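Local coordinates for protein glucoamylase (PDB 1LF6) that hydrolyses terminal alpha-1,4-linked glucose units one after another from the non-reducing ends of glucan chains, probably releasing beta-D-glucose, at residues D68-G82 and D148-N161. Residues are numbered along the deposited sequence; the frame is centred on the assembly and turned at random.
Sequences DTADVKEIKFIVTDG and DYKLYLAYDPHIKN
Leu153 sets its CG trans to the backbone N (chi1 -177°), and Phe77 holds its CG beside its own N, trans to the carbonyl carbon (chi1 -80°). Together these torsions lay Leu153 CD1 over one face of the Phe77 ring, a CH-pi contact 3.8 Å from the centroid. Leu151 CD1 also meets this ring, 3.7 Å from Phe77 CD1. Further along the same face of the sheet, the Tyr155 ring turns its edge to Val72 CG2 and Ile75 CG1. The Phe77 and Leu151 side chains touch Ile120 of strand 118-126. At the corner of the chain, Lys73 CB sits over the centre of the His158 ring, a CH-pi contact 3.5 Å from its centroid. Asp71 OD2 takes the N-H of Lys160 on its anti lone pair, at 3.0 Å. On the other face, Thr80 CG2 touches Tyr152 CE1 at the ring edge and Lys150 CB. The Lys150 chain bends, and NZ hydrogen-bonds Asp81 O at 3.2 Å, from above the carbonyl plane. With an alanine in place of Lys150, Asp81 O would probably lose this donor. Paired backbone bonds, such as Ala154 N to Lys76 O at 2.8 Å, join two neighbouring central strands of an antiparallel sheet in the N-terminal beta-sandwich domain.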
ATOM      1  N   ASP A  68       6.853   8.739  -0.558  1.00 23.15           N
ATOM      2  CA  ASP A  68       7.467   8.080   0.595  1.00 23.86           C
ATOM      3  C   ASP A  68       7.815   9.101   1.677  1.00 23.42           C
ATOM      4  O   ASP A  68       8.571   8.812   2.606  1.00 21.94           O
ATOM      5  CB  ASP A  68       8.715   7.287   0.177  1.00 23.48           C
ATOM      6  CG  ASP A  68       9.916   8.171  -0.105  1.00 26.50           C
ATOM      7  OD1 ASP A  68       9.728   9.352  -0.468  1.00 28.52           O
ATOM      8  OD2 ASP A  68      11.059   7.673   0.022  1.00 24.64           O
ATOM      9  N   THR A  69       7.246  10.297   1.555  1.00 22.26           N
ATOM     10  CA  THR A  69       7.480  11.354   2.535  1.00 21.87           C
ATOM     11  C   THR A  69       6.171  11.731   3.231  1.00 23.42           C
ATOM     12  O   THR A  69       5.416  12.584   2.752  1.00 23.47           O
ATOM     13  CB  THR A  69       8.083  12.613   1.875  1.00 20.79           C
ATOM     14  OG1 THR A  69       9.224  12.238   1.098  1.00 22.00           O
ATOM     15  CG2 THR A  69       8.533  13.618   2.942  1.00 21.35           C
ATOM     16  N   ALA A  70       5.892  11.066   4.348  1.00 23.45           N
ATOM     17  CA  ALA A  70       4.691  11.344   5.120  1.00 22.72           C
ATOM     18  C   ALA A  70       5.006  12.569   5.968  1.00 23.01           C
ATOM     19  O   ALA A  70       6.096  12.684   6.525  1.00 24.43           O
ATOM     20  CB  ALA A  70       4.345  10.158   6.003  1.00 21.01           C
ATOM     21  N   ASP A  71       4.052  13.485   6.060  1.00 23.63           N
ATOM     22  CA  ASP A  71       4.249  14.715   6.814  1.00 22.84           C
ATOM     23  C   ASP A  71       3.174  14.912   7.862  1.00 23.08           C
ATOM     24  O   ASP A  71       3.295  15.773   8.731  1.00 23.23           O
ATOM     25  CB  ASP A  71       4.224  15.909   5.865  1.00 22.80           C
ATOM     26  CG  ASP A  71       5.297  15.836   4.810  1.00 22.87           C
ATOM     27  OD1 ASP A  71       4.952  15.827   3.611  1.00 25.12           O
ATOM     28  OD2 ASP A  71       6.489  15.787   5.178  1.00 24.33           O
ATOM     29  N   VAL A  72       2.121  14.110   7.774  1.00 23.28           N
ATOM     30  CA  VAL A  72       1.000  14.221   8.691  1.00 22.15           C
ATOM     31  C   VAL A  72       0.614  12.873   9.288  1.00 22.38           C
ATOM     32  O   VAL A  72       0.661  11.848   8.612  1.00 22.88           O
ATOM     33  CB  VAL A  72      -0.225  14.807   7.952  1.00 21.26           C
ATOM     34  CG1 VAL A  72      -1.403  14.938   8.901  1.00 19.92           C
ATOM     35  CG2 VAL A  72       0.137  16.153   7.341  1.00 20.03           C
ATOM     36  N   LYS A  73       0.234  12.874  10.560  1.00 21.21           N
ATOM     37  CA  LYS A  73      -0.171  11.640  11.212  1.00 23.12           C
ATOM     38  C   LYS A  73      -1.693  11.560  11.170  1.00 25.02           C
ATOM     39  O   LYS A  73      -2.262  10.520  10.833  1.00 23.96           O
ATOM     40  CB  LYS A  73       0.333  11.621  12.657  1.00 24.45           C
ATOM     41  CG  LYS A  73       0.113  10.305  13.396  1.00 25.50           C
ATOM     42  CD  LYS A  73      -1.177  10.305  14.193  1.00 27.43           C
ATOM     43  CE  LYS A  73      -1.290   9.054  15.058  1.00 27.85           C
ATOM     44  NZ  LYS A  73      -2.479   9.097  15.954  1.00 30.21           N
ATOM     45  N   GLU A  74      -2.344  12.675  11.498  1.00 25.71           N
ATOM     46  CA  GLU A  74      -3.799  12.750  11.505  1.00 27.76           C
ATOM     47  C   GLU A  74      -4.342  14.173  11.497  1.00 28.41           C
ATOM     48  O   GLU A  74      -3.634  15.134  11.790  1.00 26.67           O
ATOM     49  CB  GLU A  74      -4.376  12.073  12.745  1.00 29.88           C
ATOM     50  CG  GLU A  74      -4.320  10.572  12.773  1.00 34.29           C
ATOM     51  CD  GLU A  74      -5.182  10.023  13.889  1.00 37.46           C
ATOM     52  OE1 GLU A  74      -5.006  10.480  15.040  1.00 36.11           O
ATOM     53  OE2 GLU A  74      -6.034   9.145  13.616  1.00 38.10           O
ATOM     54  N   ILE A  75      -5.622  14.273  11.158  1.00 29.29           N
ATOM     55  CA  ILE A  75      -6.366  15.528  11.145  1.00 29.87           C
ATOM     56  C   ILE A  75      -7.770  15.065  11.512  1.00 30.23           C
ATOM     57  O   ILE A  75      -8.482  14.500  10.679  1.00 29.57           O
ATOM     58  CB  ILE A  75      -6.408  16.186   9.752  1.00 31.44           C
ATOM     59  CG1 ILE A  75      -4.992  16.482   9.259  1.00 31.80           C
ATOM     60  CG2 ILE A  75      -7.192  17.494   9.831  1.00 32.05           C
ATOM     61  CD1 ILE A  75      -4.937  17.057   7.848  1.00 31.65           C
ATOM     62  N   LYS A  76      -8.157  15.280  12.766  1.00 29.17           N
ATOM     63  CA  LYS A  76      -9.463  14.841  13.234  1.00 28.63           C
ATOM     64  C   LYS A  76     -10.242  15.907  13.992  1.00 29.72           C
ATOM     65  O   LYS A  76      -9.695  16.939  14.396  1.00 30.00           O
ATOM     66  CB  LYS A  76      -9.297  13.615  14.134  1.00 28.59           C
ATOM     67  CG  LYS A  76      -8.551  13.920  15.429  1.00 26.59           C
ATOM     68  CD  LYS A  76      -8.300  12.665  16.246  1.00 25.14           C
ATOM     69  CE  LYS A  76      -7.485  12.985  17.493  1.00 22.37           C
ATOM     70  NZ  LYS A  76      -7.224  11.771  18.311  1.00 17.68           N
ATOM     71  N   PHE A  77     -11.529  15.639  14.183  1.00 28.43           N
ATOM     72  CA  PHE A  77     -12.406  16.550  14.904  1.00 30.54           C
ATOM     73  C   PHE A  77     -12.691  16.034  16.305  1.00 31.07           C
ATOM     74  O   PHE A  77     -12.801  14.825  16.522  1.00 29.52           O
ATOM     75  CB  PHE A  77     -13.737  16.721  14.165  1.00 28.10           C
ATOM     76  CG  PHE A  77     -13.672  17.679  13.015  1.00 29.08           C
ATOM     77  CD1 PHE A  77     -13.425  19.030  13.238  1.00 27.72           C
ATOM     78  CD2 PHE A  77     -13.851  17.234  11.711  1.00 25.97           C
ATOM     79  CE1 PHE A  77     -13.356  19.924  12.176  1.00 26.12           C
ATOM     80  CE2 PHE A  77     -13.783  18.120  10.647  1.00 26.94           C
ATOM     81  CZ  PHE A  77     -13.536  19.469  10.878  1.00 27.18           C
ATOM     82  N   ILE A  78     -12.800  16.966  17.248  1.00 32.12           N
ATOM     83  CA  ILE A  78     -13.118  16.636  18.629  1.00 34.64           C
ATOM     84  C   ILE A  78     -14.315  17.503  18.997  1.00 35.36           C
ATOM     85  O   ILE A  78     -14.302  18.715  18.768  1.00 35.17           O
ATOM     86  CB  ILE A  78     -11.955  16.964  19.594  1.00 35.07           C
ATOM     87  CG1 ILE A  78     -10.670  16.284  19.117  1.00 34.88           C
ATOM     88  CG2 ILE A  78     -12.306  16.492  21.001  1.00 34.11           C
ATOM     89  CD1 ILE A  78     -10.776  14.770  19.016  1.00 35.58           C
ATOM     90  N   VAL A  79     -15.350  16.884  19.552  1.00 35.99           N
ATOM     91  CA  VAL A  79     -16.549  17.624  19.928  1.00 38.76           C
ATOM     92  C   VAL A  79     -16.862  17.480  21.409  1.00 39.43           C
ATOM     93  O   VAL A  79     -16.592  16.446  22.016  1.00 39.42           O
ATOM     94  CB  VAL A  79     -17.777  17.159  19.107  1.00 39.98           C
ATOM     95  CG1 VAL A  79     -17.886  15.655  19.154  1.00 41.23           C
ATOM     96  CG2 VAL A  79     -19.049  17.786  19.656  1.00 39.55           C
ATOM     97  N   THR A  80     -17.426  18.536  21.984  1.00 39.29           N
ATOM     98  CA  THR A  80     -17.790  18.538  23.390  1.00 40.70           C
ATOM     99  C   THR A  80     -18.993  19.448  23.608  1.00 41.09           C
ATOM    100  O   THR A  80     -19.380  20.204  22.717  1.00 39.13           O
ATOM    101  CB  THR A  80     -16.624  19.043  24.266  1.00 40.73           C
ATOM    102  OG1 THR A  80     -16.968  18.890  25.648  1.00 43.38           O
ATOM    103  CG2 THR A  80     -16.338  20.511  23.984  1.00 39.19           C
ATOM    104  N   ASP A  81     -19.582  19.362  24.795  1.00 42.34           N
ATOM    105  CA  ASP A  81     -20.729  20.191  25.145  1.00 43.47           C
ATOM    106  C   ASP A  81     -20.245  21.340  26.023  1.00 44.27           C
ATOM    107  O   ASP A  81     -21.031  22.185  26.454  1.00 44.35           O
ATOM    108  CB  ASP A  81     -21.768  19.363  25.902  1.00 42.18           C
ATOM    109  CG  ASP A  81     -21.218  18.770  27.189  1.00 42.97           C
ATOM    110  OD1 ASP A  81     -21.987  18.100  27.912  1.00 41.82           O
ATOM    111  OD2 ASP A  81     -20.018  18.971  27.479  1.00 40.96           O
ATOM    112  N   GLY A  82     -18.939  21.357  26.278  1.00 45.95           N
ATOM    113  CA  GLY A  82     -18.344  22.389  27.111  1.00 47.38           C
ATOM    114  C   GLY A  82     -18.670  22.176  28.578  1.00 48.81           C
ATOM    115  O   GLY A  82     -18.360  23.017  29.423  1.00 48.28           O
ATOM    116  N   ASP A 148     -25.261  24.059  21.563  1.00 46.12           N
ATOM    117  CA  ASP A 148     -24.937  23.326  22.782  1.00 46.62           C
ATOM    118  C   ASP A 148     -23.660  22.512  22.605  1.00 45.75           C
ATOM    119  O   ASP A 148     -23.254  21.775  23.504  1.00 45.61           O
ATOM    120  CB  ASP A 148     -26.085  22.389  23.161  1.00 49.08           C
ATOM    121  CG  ASP A 148     -27.379  23.132  23.429  1.00 51.89           C
ATOM    122  OD1 ASP A 148     -27.376  24.052  24.278  1.00 52.49           O
ATOM    123  OD2 ASP A 148     -28.403  22.794  22.796  1.00 54.19           O
ATOM    124  N   TYR A 149     -23.022  22.659  21.447  1.00 43.42           N
ATOM    125  CA  TYR A 149     -21.807  21.914  21.156  1.00 42.00           C
ATOM    126  C   TYR A 149     -20.630  22.788  20.739  1.00 41.85           C
ATOM    127  O   TYR A 149     -20.800  23.918  20.276  1.00 40.85           O
ATOM    128  CB  TYR A 149     -22.088  20.888  20.052  1.00 40.87           C
ATOM    129  CG  TYR A 149     -23.120  19.849  20.429  1.00 39.41           C
ATOM    130  CD1 TYR A 149     -22.808  18.821  21.318  1.00 38.39           C
ATOM    131  CD2 TYR A 149     -24.415  19.902  19.913  1.00 38.09           C
ATOM    132  CE1 TYR A 149     -23.759  17.870  21.684  1.00 37.95           C
ATOM    133  CE2 TYR A 149     -25.375  18.956  20.274  1.00 36.95           C
ATOM    134  CZ  TYR A 149     -25.040  17.944  21.157  1.00 37.74           C
ATOM    135  OH  TYR A 149     -25.976  16.999  21.513  1.00 37.87           O
ATOM    136  N   LYS A 150     -19.430  22.249  20.921  1.00 41.50           N
ATOM    137  CA  LYS A 150     -18.202  22.935  20.539  1.00 41.21           C
ATOM    138  C   LYS A 150     -17.457  21.974  19.620  1.00 40.34           C
ATOM    139  O   LYS A 150     -17.400  20.774  19.886  1.00 40.51           O
ATOM    140  CB  LYS A 150     -17.338  23.251  21.765  1.00 42.34           C
ATOM    141  CG  LYS A 150     -17.818  24.417  22.621  1.00 43.97           C
ATOM    142  CD  LYS A 150     -19.079  24.075  23.398  1.00 45.34           C
ATOM    143  CE  LYS A 150     -19.453  25.210  24.345  1.00 46.49           C
ATOM    144  NZ  LYS A 150     -20.764  24.981  25.013  1.00 45.01           N
ATOM    145  N   LEU A 151     -16.891  22.496  18.540  1.00 38.80           N
ATOM    146  CA  LEU A 151     -16.166  21.656  17.598  1.00 37.04           C
ATOM    147  C   LEU A 151     -14.717  22.102  17.481  1.00 35.52           C
ATOM    148  O   LEU A 151     -14.438  23.272  17.214  1.00 35.57           O
ATOM    149  CB  LEU A 151     -16.835  21.709  16.223  1.00 35.82           C
ATOM    150  CG  LEU A 151     -16.218  20.838  15.133  1.00 35.25           C
ATOM    151  CD1 LEU A 151     -16.408  19.367  15.468  1.00 34.53           C
ATOM    152  CD2 LEU A 151     -16.871  21.169  13.801  1.00 35.90           C
ATOM    153  N   TYR A 152     -13.797  21.165  17.683  1.00 34.73           N
ATOM    154  CA  TYR A 152     -12.377  21.475  17.598  1.00 33.42           C
ATOM    155  C   TYR A 152     -11.667  20.577  16.592  1.00 31.69           C
ATOM    156  O   TYR A 152     -12.006  19.404  16.438  1.00 30.62           O
ATOM    157  CB  TYR A 152     -11.715  21.338  18.974  1.00 35.29           C
ATOM    158  CG  TYR A 152     -12.441  22.073  20.082  1.00 37.14           C
ATOM    159  CD1 TYR A 152     -13.513  21.483  20.749  1.00 36.98           C
ATOM    160  CD2 TYR A 152     -12.065  23.366  20.452  1.00 37.36           C
ATOM    161  CE1 TYR A 152     -14.196  22.161  21.757  1.00 37.05           C
ATOM    162  CE2 TYR A 152     -12.742  24.055  21.457  1.00 37.22           C
ATOM    163  CZ  TYR A 152     -13.808  23.446  22.104  1.00 38.10           C
ATOM    164  OH  TYR A 152     -14.492  24.123  23.090  1.00 38.10           O
ATOM    165  N   LEU A 153     -10.680  21.149  15.912  1.00 31.09           N
ATOM    166  CA  LEU A 153      -9.897  20.434  14.915  1.00 30.48           C
ATOM    167  C   LEU A 153      -8.488  20.230  15.460  1.00 29.29           C
ATOM    168  O   LEU A 153      -7.847  21.184  15.905  1.00 29.37           O
ATOM    169  CB  LEU A 153      -9.839  21.246  13.617  1.00 31.40           C
ATOM    170  CG  LEU A 153      -9.116  20.618  12.420  1.00 32.60           C
ATOM    171  CD1 LEU A 153      -9.848  19.356  11.997  1.00 34.46           C
ATOM    172  CD2 LEU A 153      -9.061  21.610  11.265  1.00 32.92           C
ATOM    173  N   ALA A 154      -8.010  18.988  15.427  1.00 28.12           N
ATOM    174  CA  ALA A 154      -6.671  18.667  15.918  1.00 27.68           C
ATOM    175  C   ALA A 154      -5.803  18.149  14.781  1.00 27.63           C
ATOM    176  O   ALA A 154      -6.033  17.064  14.251  1.00 28.33           O
ATOM    177  CB  ALA A 154      -6.753  17.629  17.031  1.00 26.51           C
ATOM    178  N   TYR A 155      -4.809  18.947  14.407  1.00 28.25           N
ATOM    179  CA  TYR A 155      -3.885  18.609  13.335  1.00 28.85           C
ATOM    180  C   TYR A 155      -2.559  18.147  13.931  1.00 30.05           C
ATOM    181  O   TYR A 155      -1.931  18.883  14.689  1.00 31.31           O
ATOM    182  CB  TYR A 155      -3.660  19.839  12.448  1.00 27.98           C
ATOM    183  CG  TYR A 155      -2.490  19.733  11.497  1.00 28.11           C
ATOM    184  CD1 TYR A 155      -2.383  18.668  10.606  1.00 28.48           C
ATOM    185  CD2 TYR A 155      -1.490  20.708  11.482  1.00 27.75           C
ATOM    186  CE1 TYR A 155      -1.311  18.575   9.721  1.00 27.42           C
ATOM    187  CE2 TYR A 155      -0.417  20.625  10.600  1.00 28.39           C
ATOM    188  CZ  TYR A 155      -0.334  19.554   9.722  1.00 26.75           C
ATOM    189  OH  TYR A 155       0.720  19.471   8.844  1.00 26.72           O
ATOM    190  N   ASP A 156      -2.131  16.934  13.587  1.00 29.38           N
ATOM    191  CA  ASP A 156      -0.871  16.408  14.108  1.00 28.42           C
ATOM    192  C   ASP A 156       0.190  16.269  13.021  1.00 28.20           C
ATOM    193  O   ASP A 156       0.214  15.287  12.281  1.00 27.46           O
ATOM    194  CB  ASP A 156      -1.092  15.050  14.770  1.00 28.85           C
ATOM    195  CG  ASP A 156       0.158  14.527  15.444  1.00 29.18           C
ATOM    196  OD1 ASP A 156       0.098  13.429  16.023  1.00 33.25           O
ATOM    197  OD2 ASP A 156       1.203  15.213  15.400  1.00 28.66           O
ATOM    198  N   PRO A 157       1.090  17.253  12.915  1.00 27.87           N
ATOM    199  CA  PRO A 157       2.125  17.164  11.890  1.00 28.03           C
ATOM    200  C   PRO A 157       3.298  16.267  12.275  1.00 28.40           C
ATOM    201  O   PRO A 157       3.792  16.317  13.405  1.00 28.37           O
ATOM    202  CB  PRO A 157       2.546  18.616  11.711  1.00 28.30           C
ATOM    203  CG  PRO A 157       2.432  19.152  13.099  1.00 28.43           C
ATOM    204  CD  PRO A 157       1.119  18.569  13.581  1.00 28.00           C
ATOM    205  N   HIS A 158       3.719  15.436  11.326  1.00 26.72           N
ATOM    206  CA  HIS A 158       4.868  14.548  11.496  1.00 26.79           C
ATOM    207  C   HIS A 158       5.705  14.768  10.249  1.00 26.55           C
ATOM    208  O   HIS A 158       5.920  13.846   9.463  1.00 26.32           O
ATOM    209  CB  HIS A 158       4.441  13.083  11.559  1.00 26.33           C
ATOM    210  CG  HIS A 158       3.920  12.662  12.895  1.00 26.09           C
ATOM    211  ND1 HIS A 158       3.900  11.346  13.301  1.00 24.46           N
ATOM    212  CD2 HIS A 158       3.386  13.379  13.913  1.00 26.40           C
ATOM    213  CE1 HIS A 158       3.376  11.268  14.511  1.00 25.45           C
ATOM    214  NE2 HIS A 158       3.055  12.489  14.905  1.00 25.12           N
ATOM    215  N   ILE A 159       6.165  16.000  10.075  1.00 24.77           N
ATOM    216  CA  ILE A 159       6.937  16.371   8.901  1.00 26.38           C
ATOM    217  C   ILE A 159       8.167  15.511   8.659  1.00 26.11           C
ATOM    218  O   ILE A 159       8.939  15.213   9.577  1.00 25.92           O
ATOM    219  CB  ILE A 159       7.323  17.860   8.969  1.00 28.42           C
ATOM    220  CG1 ILE A 159       6.055  18.689   9.185  1.00 29.21           C
ATOM    221  CG2 ILE A 159       8.017  18.293   7.675  1.00 26.52           C
ATOM    222  CD1 ILE A 159       6.314  20.135   9.510  1.00 32.14           C
ATOM    223  N   LYS A 160       8.329  15.114   7.402  1.00 26.06           N
ATOM    224  CA  LYS A 160       9.434  14.270   6.975  1.00 26.25           C
ATOM    225  C   LYS A 160       9.562  12.972   7.768  1.00 25.82           C
ATOM    226  O   LYS A 160      10.628  12.642   8.281  1.00 24.70           O
ATOM    227  CB  LYS A 160      10.751  15.044   7.005  1.00 27.58           C
ATOM    228  CG  LYS A 160      10.945  15.949   5.801  1.00 31.37           C
ATOM    229  CD  LYS A 160      12.420  16.264   5.594  1.00 33.79           C
ATOM    230  CE  LYS A 160      12.671  16.835   4.214  1.00 37.40           C
ATOM    231  NZ  LYS A 160      14.128  16.983   3.940  1.00 38.63           N
ATOM    232  N   ASN A 161       8.451  12.249   7.859  1.00 24.61           N
ATOM    233  CA  ASN A 161       8.392  10.952   8.535  1.00 25.90           C
ATOM    234  C   ASN A 161       8.754  10.871  10.013  1.00 25.99           C
ATOM    235  O   ASN A 161       9.249   9.841  10.465  1.00 25.71           O
ATOM    236  CB  ASN A 161       9.246   9.939   7.769  1.00 23.84           C
ATOM    237  CG  ASN A 161       8.821   9.805   6.322  1.00 24.42           C
ATOM    238  OD1 ASN A 161       9.562  10.168   5.411  1.00 29.93           O
ATOM    239  ND2 ASN A 161       7.620   9.291   6.105  1.00 19.16           N
TER